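Local coordinates for Mgp-operon protein 3 (Mycoplasma pneumoniae, PDB 6RJ1) that probably takes part in cell adhesion as a membrane-bound, extracellular adhesin subunit, known as P40/P90, of a human pathogen, at residues L165-V170 / L179-G184; R227-L232 / A651-A656; T219-D224 / L659-D664; K249-S254 / T572-L577. All coordinates share one frame; numbering follows the deposited sequence.

Contact 1 of 4, residues L165-V170 / L179-G184; sequences LVEQPV and LARVNG
Glu167 and Arg181 form a buried salt bridge between strand 165-167 and the loop that follows helix 176-179, and the glutamate chain shows how it is built. CB of Glu167 heads toward the loop. CG stands anti to the backbone N (chi1 -165°), and the chain stays extended beyond it, which carries the carboxylate out from the strand. CD comes within 3.9 Å of Arg181 NH1. At the tip the two oxygens divide the work. OE2 accepts from Arg181 NH1 at 3.0 Å in a nearly straight bond, with an N-H...O angle of 171°. The oxygen lies close to the guanidinium plane, at its edge, but the arginine meets OE2 from well above the carboxylate plane, the two planes being 52° apart. OE2 also pairs with Arg227 NE, while OE1 accepts from Tyr662 OH and Ala656 N.

Arg181 is held from its own side as well. Its chain bends at chi2 and chi3 and folds back, so that Arg181 NE donates to Leu179 O at 3.0 Å; Arg181 NH1 adds a weak bond to the same carbonyl. Beside this polar centre, Val170 CG2 and Leu179 CD1 touch at 4.2 Å, their side chains crossing at about a right angle.

The chemistry is thus that of a buried ionic cluster: one carboxylate shared by two guanidinium groups, a phenol and a backbone amide. Two positive neighbours should stabilise the negative form of Glu167, and bonds at both carboxylate oxygens restrict its rotation.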
loop_
_atom_site.group_PDB
_atom_site.type_symbol
_atom_site.label_atom_id
_atom_site.label_comp_id
_atom_site.label_asym_id
_atom_site.label_seq_id
_atom_site.Cartn_x
_atom_site.Cartn_y
_atom_site.Cartn_z
ATOM N N LEU A 165 -1.695 -12.627 -11.723
ATOM C CA LEU A 165 -0.725 -11.729 -12.336
ATOM C C LEU A 165 -0.440 -10.597 -11.360
ATOM O O LEU A 165 -1.378 -10.012 -10.826
ATOM C CB LEU A 165 -1.334 -11.160 -13.622
ATOM C CG LEU A 165 -0.783 -11.632 -14.965
ATOM C CD1 LEU A 165 -0.578 -13.124 -15.008
ATOM C CD2 LEU A 165 -1.712 -11.223 -16.072
ATOM N N VAL A 166 0.848 -10.317 -11.090
ATOM C CA VAL A 166 1.250 -9.222 -10.203
ATOM C C VAL A 166 2.132 -8.254 -10.999
ATOM O O VAL A 166 3.071 -8.674 -11.674
ATOM C CB VAL A 166 1.938 -9.689 -8.884
ATOM C CG1 VAL A 166 2.170 -8.510 -7.932
ATOM C CG2 VAL A 166 1.135 -10.784 -8.182
ATOM N N GLU A 167 1.812 -6.963 -10.926
ATOM C CA GLU A 167 2.560 -5.911 -11.602
ATOM C C GLU A 167 3.935 -5.736 -10.948
ATOM O O GLU A 167 4.042 -5.821 -9.718
ATOM C CB GLU A 167 1.794 -4.584 -11.523
ATOM C CG GLU A 167 2.288 -3.522 -12.495
ATOM C CD GLU A 167 1.866 -2.099 -12.185
ATOM O OE1 GLU A 167 1.119 -1.890 -11.201
ATOM O OE2 GLU A 167 2.280 -1.189 -12.939
ATOM N N GLN A 168 4.977 -5.443 -11.765
ATOM C CA GLN A 168 6.311 -5.161 -11.247
ATOM C C GLN A 168 6.225 -3.935 -10.312
ATOM O O GLN A 168 5.365 -3.076 -10.539
ATOM C CB GLN A 168 7.347 -4.997 -12.379
ATOM C CG GLN A 168 7.188 -3.770 -13.266
ATOM C CD GLN A 168 8.226 -3.715 -14.356
ATOM O OE1 GLN A 168 7.902 -3.581 -15.532
ATOM N NE2 GLN A 168 9.499 -3.812 -13.995
ATOM N N PRO A 169 6.983 -3.875 -9.192
ATOM C CA PRO A 169 6.816 -2.739 -8.275
ATOM C C PRO A 169 7.087 -1.373 -8.896
ATOM O O PRO A 169 7.912 -1.242 -9.806
ATOM C CB PRO A 169 7.769 -3.067 -7.121
ATOM C CG PRO A 169 8.040 -4.517 -7.234
ATOM C CD PRO A 169 8.016 -4.805 -8.698
ATOM N N VAL A 170 6.339 -0.367 -8.439
ATOM C CA VAL A 170 6.491 1.011 -8.889
ATOM C C VAL A 170 7.687 1.571 -8.119
ATOM O O VAL A 170 7.710 1.525 -6.886
ATOM C CB VAL A 170 5.204 1.854 -8.685
ATOM C CG1 VAL A 170 5.432 3.310 -9.086
ATOM C CG2 VAL A 170 4.018 1.267 -9.447
ATOM N N LEU A 179 3.208 4.525 -16.291
ATOM C CA LEU A 179 1.991 3.967 -15.697
ATOM C C LEU A 179 0.840 3.849 -16.714
ATOM O O LEU A 179 -0.056 3.022 -16.526
ATOM C CB LEU A 179 1.536 4.799 -14.482
ATOM C CG LEU A 179 2.156 4.541 -13.093
ATOM C CD1 LEU A 179 2.740 3.127 -12.937
ATOM C CD2 LEU A 179 3.132 5.600 -12.726
ATOM N N ALA A 180 0.866 4.685 -17.777
ATOM C CA ALA A 180 -0.159 4.765 -18.825
ATOM C C ALA A 180 -0.262 3.523 -19.718
ATOM O O ALA A 180 0.692 3.175 -20.408
ATOM C CB ALA A 180 0.049 6.015 -19.676
ATOM N N ARG A 181 -1.435 2.878 -19.719
ATOM C CA ARG A 181 -1.742 1.686 -20.510
ATOM C C ARG A 181 -2.841 2.052 -21.507
ATOM O O ARG A 181 -3.789 2.741 -21.126
ATOM C CB ARG A 181 -2.245 0.568 -19.568
ATOM C CG ARG A 181 -1.303 -0.621 -19.327
ATOM C CD ARG A 181 0.097 -0.303 -18.814
ATOM N NE ARG A 181 0.160 0.181 -17.434
ATOM C CZ ARG A 181 0.735 -0.481 -16.431
ATOM N NH1 ARG A 181 0.796 0.057 -15.223
ATOM N NH2 ARG A 181 1.260 -1.683 -16.633
ATOM N N VAL A 182 -2.738 1.587 -22.770
ATOM C CA VAL A 182 -3.746 1.853 -23.807
ATOM C C VAL A 182 -5.135 1.395 -23.338
ATOM O O VAL A 182 -5.279 0.299 -22.795
ATOM C CB VAL A 182 -3.356 1.302 -25.211
ATOM C CG1 VAL A 182 -4.465 1.543 -26.235
ATOM C CG2 VAL A 182 -2.046 1.924 -25.693
ATOM N N ASN A 183 -6.126 2.284 -23.477
ATOM C CA ASN A 183 -7.511 2.051 -23.080
ATOM C C ASN A 183 -8.101 0.780 -23.668
ATOM O O ASN A 183 -7.866 0.453 -24.836
ATOM C CB ASN A 183 -8.392 3.231 -23.493
ATOM C CG ASN A 183 -8.599 4.285 -22.453
ATOM O OD1 ASN A 183 -8.475 4.066 -21.238
ATOM N ND2 ASN A 183 -8.960 5.454 -22.926
ATOM N N GLY A 184 -8.890 0.104 -22.847
ATOM C CA GLY A 184 -9.634 -1.076 -23.240
ATOM C C GLY A 184 -10.816 -0.694 -24.110
ATOM O O GLY A 184 -11.079 0.492 -24.341
#

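Contact 2 of 4, residues R227-L232 / A651-A656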
loop_
_atom_site.group_PDB
_atom_site.type_symbol
_atom_site.label_atom_id
_atom_site.label_comp_id
_atom_site.label_asym_id
_atom_site.label_seq_id
_atom_site.Cartn_x
_atom_site.Cartn_y
_atom_site.Cartn_z
ATOM N N ARG A 227 4.540 -2.090 -18.458
ATOM C CA ARG A 227 5.116 -2.638 -17.220
ATOM C C ARG A 227 4.723 -4.100 -17.069
ATOM O O ARG A 227 3.586 -4.481 -17.377
ATOM C CB ARG A 227 4.651 -1.872 -15.970
ATOM C CG ARG A 227 4.382 -0.380 -16.147
ATOM C CD ARG A 227 5.175 0.487 -15.182
ATOM N NE ARG A 227 4.978 0.064 -13.801
ATOM C CZ ARG A 227 5.956 -0.178 -12.940
ATOM N NH1 ARG A 227 5.680 -0.596 -11.720
ATOM N NH2 ARG A 227 7.220 0.012 -13.290
ATOM N N ALA A 228 5.676 -4.922 -16.624
ATOM C CA ALA A 228 5.475 -6.349 -16.491
ATOM C C ALA A 228 4.439 -6.748 -15.456
ATOM O O ALA A 228 4.365 -6.165 -14.373
ATOM C CB ALA A 228 6.788 -7.035 -16.206
ATOM N N TYR A 229 3.615 -7.731 -15.836
ATOM C CA TYR A 229 2.638 -8.426 -15.021
ATOM C C TYR A 229 3.149 -9.846 -15.060
ATOM O O TYR A 229 3.408 -10.381 -16.150
ATOM C CB TYR A 229 1.228 -8.338 -15.618
ATOM C CG TYR A 229 0.544 -7.026 -15.320
ATOM C CD1 TYR A 229 -0.100 -6.812 -14.100
ATOM C CD2 TYR A 229 0.557 -5.988 -16.246
ATOM C CE1 TYR A 229 -0.723 -5.598 -13.814
ATOM C CE2 TYR A 229 -0.065 -4.772 -15.974
ATOM C CZ TYR A 229 -0.708 -4.580 -14.758
ATOM O OH TYR A 229 -1.323 -3.373 -14.502
ATOM N N ARG A 230 3.418 -10.426 -13.894
ATOM C CA ARG A 230 3.983 -11.767 -13.894
ATOM C C ARG A 230 3.231 -12.730 -12.984
ATOM O O ARG A 230 2.593 -12.313 -12.014
ATOM C CB ARG A 230 5.492 -11.730 -13.539
ATOM C CG ARG A 230 6.400 -10.991 -14.525
ATOM C CD ARG A 230 6.712 -11.802 -15.768
ATOM N NE ARG A 230 7.580 -11.085 -16.711
ATOM C CZ ARG A 230 7.139 -10.295 -17.690
ATOM N NH1 ARG A 230 7.998 -9.681 -18.493
ATOM N NH2 ARG A 230 5.834 -10.101 -17.861
ATOM N N LYS A 231 3.321 -14.029 -13.311
ATOM C CA LYS A 231 2.749 -15.106 -12.517
ATOM C C LYS A 231 3.680 -15.355 -11.315
ATOM O O LYS A 231 4.830 -14.910 -11.314
ATOM C CB LYS A 231 2.567 -16.371 -13.360
ATOM C CG LYS A 231 1.366 -16.314 -14.296
ATOM C CD LYS A 231 0.895 -17.713 -14.682
ATOM C CE LYS A 231 -0.455 -17.664 -15.349
ATOM N NZ LYS A 231 -0.990 -19.025 -15.617
ATOM N N LEU A 232 3.164 -16.029 -10.283
ATOM C CA LEU A 232 3.861 -16.320 -9.036
ATOM C C LEU A 232 5.278 -16.900 -9.210
ATOM O O LEU A 232 6.197 -16.461 -8.518
ATOM C CB LEU A 232 2.974 -17.244 -8.187
ATOM C CG LEU A 232 2.256 -16.644 -6.965
ATOM C CD1 LEU A 232 1.835 -15.201 -7.168
ATOM C CD2 LEU A 232 1.080 -17.493 -6.573
ATOM N N ALA A 651 -9.572 -14.152 -14.815
ATOM C CA ALA A 651 -8.610 -14.433 -13.751
ATOM C C ALA A 651 -8.312 -13.158 -12.974
ATOM O O ALA A 651 -8.822 -12.108 -13.345
ATOM C CB ALA A 651 -7.342 -14.993 -14.348
ATOM N N SER A 652 -7.515 -13.238 -11.893
ATOM C CA SER A 652 -7.183 -12.077 -11.052
ATOM C C SER A 652 -5.840 -11.451 -11.381
ATOM O O SER A 652 -4.878 -12.147 -11.720
ATOM C CB SER A 652 -7.245 -12.433 -9.569
ATOM O OG SER A 652 -8.576 -12.432 -9.084
ATOM N N LEU A 653 -5.773 -10.125 -11.225
ATOM C CA LEU A 653 -4.589 -9.328 -11.487
ATOM C C LEU A 653 -4.407 -8.284 -10.363
ATOM O O LEU A 653 -5.347 -7.554 -10.046
ATOM C CB LEU A 653 -4.768 -8.664 -12.872
ATOM C CG LEU A 653 -3.732 -7.647 -13.351
ATOM C CD1 LEU A 653 -3.552 -7.762 -14.844
ATOM C CD2 LEU A 653 -4.152 -6.225 -12.999
ATOM N N ILE A 654 -3.189 -8.195 -9.799
ATOM C CA ILE A 654 -2.838 -7.233 -8.750
ATOM C C ILE A 654 -1.846 -6.184 -9.272
ATOM O O ILE A 654 -0.798 -6.530 -9.829
ATOM C CB ILE A 654 -2.364 -7.916 -7.427
ATOM C CG1 ILE A 654 -3.482 -8.834 -6.826
ATOM C CG2 ILE A 654 -1.875 -6.875 -6.397
ATOM C CD1 ILE A 654 -3.000 -9.872 -5.843
ATOM N N ASN A 655 -2.209 -4.901 -9.095
ATOM C CA ASN A 655 -1.455 -3.707 -9.435
ATOM C C ASN A 655 -0.608 -3.300 -8.237
ATOM O O ASN A 655 -1.077 -3.347 -7.101
ATOM C CB ASN A 655 -2.413 -2.581 -9.811
ATOM C CG ASN A 655 -3.078 -2.780 -11.151
ATOM O OD1 ASN A 655 -2.517 -3.396 -12.059
ATOM N ND2 ASN A 655 -4.271 -2.223 -11.320
ATOM N N ALA A 656 0.637 -2.898 -8.490
ATOM C CA ALA A 656 1.578 -2.487 -7.455
ATOM C C ALA A 656 1.357 -1.018 -7.007
ATOM O O ALA A 656 2.318 -0.326 -6.649
ATOM C CB ALA A 656 3.000 -2.694 -7.962
#
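Tyr229 reaches from strand 229-230 to Leu653 and Asn655, and the contact divides into a polar part at the hydroxyl and an apolar part on the ring. The closest CA pair, Tyr229 and Leu653, is 8.1 Å apart, too wide for backbone pairing, so side chains bridge the distance.

The hydrogen bond comes first. Tyr229 OH donates to Asn655 OD1 at 2.7 Å, the donor tilted 29° from the amide carbonyl plane. The oxygen lies in the plane of the ring, at its edge, while ring and amide planes are 58° apart. ND2 of the same amide donates to Leu659 O, and the two bonds are consistent with this orientation of the amide.

Apolar contacts follow. Leu653 crosses the tyrosine at about a right angle and sets CD1 over one ring face, 4.0 Å from the centroid and 27° off the normal, a CH-pi contact. Its other methyl, CD2, meets Tyr229 CE1 at 3.6 Å. CG of Leu653 stands anti to its backbone N, and both branches beyond it reach the ring.

A local bond holds the tyrosine backbone: Arg230 NH2 donates to Tyr229 O at 3.0 Å, and Ala228 CB packs on one face of that guanidinium.

In the mixed sheet, strand 165-167 pairs antiparallel with 229-230 and parallel with 650-654, so the contact spans that intervening strand. Leu165 and Glu167 also touch the tyrosine, and strand 549-563 packs against Leu653 through Val560 and Tyr562. Helix 157-163 lies against this region, with Leu161 touching Leu232 and Thr160 touching Ser652.

Contact 3 of 4, residues T219-D224 / L659-D664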
loop_
_atom_site.group_PDB
_atom_site.type_symbol
_atom_site.label_atom_id
_atom_site.label_comp_id
_atom_site.label_asym_id
_atom_site.label_seq_id
_atom_site.Cartn_x
_atom_site.Cartn_y
_atom_site.Cartn_z
ATOM N N THR A 219 -13.903 -0.259 -20.535
ATOM C CA THR A 219 -13.994 -1.488 -19.742
ATOM C C THR A 219 -12.682 -1.905 -19.050
ATOM O O THR A 219 -12.697 -2.815 -18.214
ATOM C CB THR A 219 -14.540 -2.628 -20.608
ATOM O OG1 THR A 219 -13.603 -2.923 -21.648
ATOM C CG2 THR A 219 -15.904 -2.324 -21.185
ATOM N N GLY A 220 -11.574 -1.252 -19.392
ATOM C CA GLY A 220 -10.288 -1.569 -18.791
ATOM C C GLY A 220 -9.084 -1.048 -19.536
ATOM O O GLY A 220 -9.116 0.049 -20.099
ATOM N N PHE A 221 -7.993 -1.817 -19.500
ATOM C CA PHE A 221 -6.742 -1.432 -20.140
ATOM C C PHE A 221 -6.037 -2.629 -20.772
ATOM O O PHE A 221 -6.090 -3.738 -20.235
ATOM C CB PHE A 221 -5.823 -0.656 -19.158
ATOM C CG PHE A 221 -5.438 -1.382 -17.888
ATOM C CD1 PHE A 221 -6.251 -1.328 -16.763
ATOM C CD2 PHE A 221 -4.236 -2.074 -17.800
ATOM C CE1 PHE A 221 -5.883 -1.983 -15.573
ATOM C CE2 PHE A 221 -3.864 -2.724 -16.616
ATOM C CZ PHE A 221 -4.691 -2.676 -15.508
ATOM N N LYS A 222 -5.386 -2.386 -21.925
ATOM C CA LYS A 222 -4.630 -3.366 -22.697
ATOM C C LYS A 222 -3.420 -3.900 -21.905
ATOM O O LYS A 222 -2.685 -3.121 -21.286
ATOM C CB LYS A 222 -4.185 -2.756 -24.030
ATOM C CG LYS A 222 -5.329 -2.494 -24.998
ATOM C CD LYS A 222 -4.825 -2.329 -26.418
ATOM C CE LYS A 222 -5.959 -2.184 -27.410
ATOM N NZ LYS A 222 -5.464 -1.889 -28.783
ATOM N N LEU A 223 -3.235 -5.235 -21.910
ATOM C CA LEU A 223 -2.138 -5.904 -21.192
ATOM C C LEU A 223 -1.009 -6.413 -22.112
ATOM O O LEU A 223 -0.066 -7.043 -21.625
ATOM C CB LEU A 223 -2.686 -7.053 -20.324
ATOM C CG LEU A 223 -3.607 -6.664 -19.175
ATOM C CD1 LEU A 223 -4.309 -7.870 -18.623
ATOM C CD2 LEU A 223 -2.848 -5.959 -18.069
ATOM N N ASP A 224 -1.101 -6.125 -23.426
ATOM C CA ASP A 224 -0.124 -6.546 -24.438
ATOM C C ASP A 224 1.224 -5.808 -24.378
ATOM O O ASP A 224 2.245 -6.363 -24.796
ATOM C CB ASP A 224 -0.740 -6.437 -25.848
ATOM C CG ASP A 224 -1.104 -5.034 -26.308
ATOM O OD1 ASP A 224 -1.545 -4.223 -25.457
ATOM O OD2 ASP A 224 -0.972 -4.753 -27.533
ATOM N N LEU A 659 -4.265 2.176 -7.673
ATOM C CA LEU A 659 -5.146 2.276 -8.844
ATOM C C LEU A 659 -5.631 0.946 -9.392
ATOM O O LEU A 659 -4.835 0.014 -9.548
ATOM C CB LEU A 659 -4.510 3.085 -9.978
ATOM C CG LEU A 659 -4.213 4.573 -9.718
ATOM C CD1 LEU A 659 -3.948 5.277 -11.010
ATOM C CD2 LEU A 659 -5.335 5.271 -8.961
ATOM N N ASN A 660 -6.933 0.881 -9.734
ATOM C CA ASN A 660 -7.562 -0.291 -10.359
ATOM C C ASN A 660 -7.326 -0.253 -11.863
ATOM O O ASN A 660 -6.964 -1.270 -12.446
ATOM C CB ASN A 660 -9.071 -0.349 -10.066
ATOM C CG ASN A 660 -9.434 -1.165 -8.857
ATOM O OD1 ASN A 660 -8.631 -1.364 -7.936
ATOM N ND2 ASN A 660 -10.661 -1.659 -8.832
ATOM N N SER A 661 -7.523 0.927 -12.485
ATOM C CA SER A 661 -7.343 1.129 -13.921
ATOM C C SER A 661 -6.134 2.004 -14.231
ATOM O O SER A 661 -5.898 3.017 -13.559
ATOM C CB SER A 661 -8.597 1.732 -14.546
ATOM O OG SER A 661 -8.438 1.946 -15.940
ATOM N N TYR A 662 -5.382 1.603 -15.269
ATOM C CA TYR A 662 -4.215 2.309 -15.782
ATOM C C TYR A 662 -4.511 2.852 -17.171
ATOM O O TYR A 662 -3.584 3.232 -17.891
ATOM C CB TYR A 662 -3.017 1.364 -15.840
ATOM C CG TYR A 662 -2.331 1.132 -14.511
ATOM C CD1 TYR A 662 -1.770 2.192 -13.800
ATOM C CD2 TYR A 662 -2.144 -0.154 -14.018
ATOM C CE1 TYR A 662 -1.072 1.978 -12.611
ATOM C CE2 TYR A 662 -1.434 -0.380 -12.840
ATOM C CZ TYR A 662 -0.900 0.689 -12.142
ATOM O OH TYR A 662 -0.213 0.469 -10.978
ATOM N N GLY A 663 -5.796 2.864 -17.542
ATOM C CA GLY A 663 -6.275 3.332 -18.837
ATOM C C GLY A 663 -5.877 4.767 -19.086
ATOM O O GLY A 663 -6.264 5.657 -18.328
ATOM N N ASP A 664 -5.057 4.986 -20.115
ATOM C CA ASP A 664 -4.511 6.277 -20.530
ATOM C C ASP A 664 -5.626 7.187 -21.061
ATOM O O ASP A 664 -5.815 7.335 -22.271
ATOM C CB ASP A 664 -3.385 6.052 -21.552
ATOM C CG ASP A 664 -2.600 7.286 -21.905
ATOM O OD1 ASP A 664 -2.446 8.164 -21.025
ATOM O OD2 ASP A 664 -2.130 7.374 -23.062
#
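One face of the Phe221 ring is covered by Tyr662: its CB sits 4.0 Å from the ring centroid and only 6° off the normal, a CH-pi contact almost directly over the ring centre. The tyrosine ring beyond CB points its edge at the Phe221 face, a T-shaped (edge-to-face) pair with planes at 81° and centroids 5.7 Å apart. Phe221 CZ and Tyr662 CD2 touch at 3.9 Å. At the edge of the phenylalanine, near its plane, lies Asn660 O, 3.4 Å from CE1.

Phe221 reaches this place with CG between its backbone N and carbonyl carbon (chi1 58°). Its CB passes Gly663, with the glycine N at 3.9 Å. The phenol of Tyr662 bonds outside the contact, to Ser657 OG and Glu167 OE1, and its ring takes a cation-pi contact from Arg181.

The loop is shaped from within: Gly663 N donates to Ser661 OG at 3.2 Å in a fairly straight bond. This is an ST turn, in a loop leading from strand 650-654 to helix 666-673. The arrangement is thus an edge-to-face aromatic pair packing that loop against the short, weakly bonded strand 220-222, which pairs antiparallel with 575-577 in a mixed sheet.

Contact 4 of 4, residues K249-S254 / T572-L577; sequences KGKDES and TYNQAL
Lys251 and Asn574 meet at the ends of their side chains through a single acceptor, Asn574 OD1. NZ of Lys251 donates to it at 3.3 Å, a weak bond, and CE of the lysine lies at the same 3.3 Å from that oxygen. The two chains cross at a slant, and just 84 Å² is buried between the segments, as suits a surface contact.

The lysine leaves its backbone with CG between N and the carbonyl carbon (chi1 70°), runs straight through CD, and bends at chi4 to bring NZ beside the amide. Part of its chain rests on Tyr229. On the other side, Asn574 CB stands 3.9 Å above the plane of the Tyr573 ring, toward its rim.

Behind each side chain is a turn. Lys249 to Asp252 forms a type II' turn, closed by Asp252 N donating to Lys249 O at 3.0 Å. Thr572 to Gln575 forms a type II turn with a weak closing bond; Asn574 takes its third place, with the positive phi of 63° this requires. Both segments bond through their backbones to Leu223, which is thus shared by the two turns.

Asp252 then opens helix 253-267 as its N-cap, and OD2 also bonds Ser255 OG. The arrangement is that of two beta turns linked by one weak lysine-asparagine bond at the surface, one ahead of a capped helix and one ahead of strand 575-577.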
loop_
_atom_site.group_PDB
_atom_site.type_symbol
_atom_site.label_atom_id
_atom_site.label_comp_id
_atom_site.label_asym_id
_atom_site.label_seq_id
_atom_site.Cartn_x
_atom_site.Cartn_y
_atom_site.Cartn_z
ATOM N N LYS A 249 6.150 -5.295 -22.574
ATOM C CA LYS A 249 5.380 -6.439 -23.076
ATOM C C LYS A 249 4.189 -6.824 -22.170
ATOM O O LYS A 249 3.500 -7.800 -22.452
ATOM C CB LYS A 249 6.295 -7.648 -23.358
ATOM C CG LYS A 249 7.226 -7.454 -24.542
ATOM C CD LYS A 249 6.490 -7.415 -25.874
ATOM C CE LYS A 249 7.273 -6.699 -26.942
ATOM N NZ LYS A 249 6.519 -6.640 -28.225
ATOM N N GLY A 250 3.942 -6.033 -21.127
ATOM C CA GLY A 250 2.848 -6.257 -20.192
ATOM C C GLY A 250 2.891 -7.631 -19.564
ATOM O O GLY A 250 3.892 -7.991 -18.934
ATOM N N LYS A 251 1.823 -8.429 -19.780
ATOM C CA LYS A 251 1.727 -9.793 -19.246
ATOM C C LYS A 251 2.452 -10.820 -20.102
ATOM O O LYS A 251 2.705 -11.928 -19.634
ATOM C CB LYS A 251 0.269 -10.204 -18.986
ATOM C CG LYS A 251 -0.602 -10.437 -20.220
ATOM C CD LYS A 251 -1.920 -11.084 -19.797
ATOM C CE LYS A 251 -2.888 -11.320 -20.916
ATOM N NZ LYS A 251 -2.510 -12.496 -21.735
ATOM N N ASP A 252 2.795 -10.448 -21.343
ATOM C CA ASP A 252 3.460 -11.312 -22.314
ATOM C C ASP A 252 4.925 -11.610 -21.945
ATOM O O ASP A 252 5.857 -11.035 -22.515
ATOM C CB ASP A 252 3.311 -10.732 -23.733
ATOM C CG ASP A 252 3.657 -11.649 -24.887
ATOM O OD1 ASP A 252 4.245 -12.732 -24.640
ATOM O OD2 ASP A 252 3.366 -11.275 -26.043
ATOM N N GLU A 253 5.102 -12.558 -21.006
ATOM C CA GLU A 253 6.386 -13.038 -20.493
ATOM C C GLU A 253 7.204 -13.713 -21.599
ATOM O O GLU A 253 8.421 -13.526 -21.640
ATOM C CB GLU A 253 6.158 -13.997 -19.306
ATOM C CG GLU A 253 7.386 -14.251 -18.445
ATOM C CD GLU A 253 8.357 -15.303 -18.944
ATOM O OE1 GLU A 253 7.920 -16.446 -19.219
ATOM O OE2 GLU A 253 9.563 -14.984 -19.059
ATOM N N SER A 254 6.539 -14.489 -22.486
ATOM C CA SER A 254 7.189 -15.202 -23.592
ATOM C C SER A 254 7.903 -14.244 -24.550
ATOM O O SER A 254 9.084 -14.455 -24.826
ATOM C CB SER A 254 6.195 -16.083 -24.339
ATOM O OG SER A 254 6.886 -16.980 -25.198
ATOM N N THR A 572 -12.582 -8.147 -25.363
ATOM C CA THR A 572 -11.743 -7.927 -24.192
ATOM C C THR A 572 -10.505 -8.842 -24.158
ATOM O O THR A 572 -9.922 -9.039 -23.090
ATOM C CB THR A 572 -12.596 -8.002 -22.920
ATOM O OG1 THR A 572 -13.320 -9.229 -22.898
ATOM C CG2 THR A 572 -13.563 -6.842 -22.812
ATOM N N TYR A 573 -10.066 -9.342 -25.330
ATOM C CA TYR A 573 -8.873 -10.185 -25.450
ATOM C C TYR A 573 -7.626 -9.385 -25.118
ATOM O O TYR A 573 -7.481 -8.269 -25.616
ATOM C CB TYR A 573 -8.767 -10.781 -26.867
ATOM C CG TYR A 573 -7.407 -11.345 -27.231
ATOM C CD1 TYR A 573 -6.991 -12.586 -26.750
ATOM C CD2 TYR A 573 -6.546 -10.651 -28.077
ATOM C CE1 TYR A 573 -5.744 -13.112 -27.089
ATOM C CE2 TYR A 573 -5.298 -11.170 -28.426
ATOM C CZ TYR A 573 -4.900 -12.400 -27.931
ATOM O OH TYR A 573 -3.667 -12.903 -28.277
ATOM N N ASN A 574 -6.730 -9.960 -24.283
ATOM C CA ASN A 574 -5.451 -9.375 -23.854
ATOM C C ASN A 574 -5.649 -8.077 -23.048
ATOM O O ASN A 574 -4.782 -7.198 -23.070
ATOM C CB ASN A 574 -4.512 -9.152 -25.077
ATOM C CG ASN A 574 -3.098 -9.681 -24.977
ATOM O OD1 ASN A 574 -2.576 -9.994 -23.902
ATOM N ND2 ASN A 574 -2.434 -9.764 -26.121
ATOM N N GLN A 575 -6.778 -7.956 -22.327
ATOM C CA GLN A 575 -7.030 -6.757 -21.540
ATOM C C GLN A 575 -7.531 -7.050 -20.119
ATOM O O GLN A 575 -8.113 -8.110 -19.856
ATOM C CB GLN A 575 -7.962 -5.764 -22.281
ATOM C CG GLN A 575 -9.452 -5.890 -21.975
ATOM C CD GLN A 575 -10.223 -4.637 -22.300
ATOM O OE1 GLN A 575 -10.438 -4.288 -23.465
ATOM N NE2 GLN A 575 -10.682 -3.944 -21.278
ATOM N N ALA A 576 -7.267 -6.090 -19.209
ATOM C CA ALA A 576 -7.719 -6.123 -17.829
ATOM C C ALA A 576 -9.100 -5.472 -17.805
ATOM O O ALA A 576 -9.400 -4.649 -18.669
ATOM C CB ALA A 576 -6.761 -5.355 -16.939
ATOM N N LEU A 577 -9.949 -5.866 -16.854
ATOM C CA LEU A 577 -11.300 -5.335 -16.751
ATOM C C LEU A 577 -11.443 -4.506 -15.487
ATOM O O LEU A 577 -11.560 -5.043 -14.383
ATOM C CB LEU A 577 -12.347 -6.455 -16.851
ATOM C CG LEU A 577 -12.250 -7.338 -18.091
ATOM C CD1 LEU A 577 -12.827 -8.687 -17.833
ATOM C CD2 LEU A 577 -12.902 -6.692 -19.274
#

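The four contacts form one compact region on the same side of the chain's centre, their centres 7 to 12 Å apart, contacts 1 and 3 being nearest. All reach the same mixed sheet, through strands 165-167, 229-230, 220-222, 575-577 and 650-654. Contact 1 closes first along the chain; contact 3 then opens, with contact 2 nested inside its loop and contact 4 inside that of contact 2. Backbone bonds join them: Leu165 O with Ile654 N links contacts 1 and 2, and Leu223 N with Asn574 O links contacts 3 and 4. In contacts 2 to 4, segments over 300 residues apart meet, tying residues 219-254 to the MgpC family region; contact 1 is local.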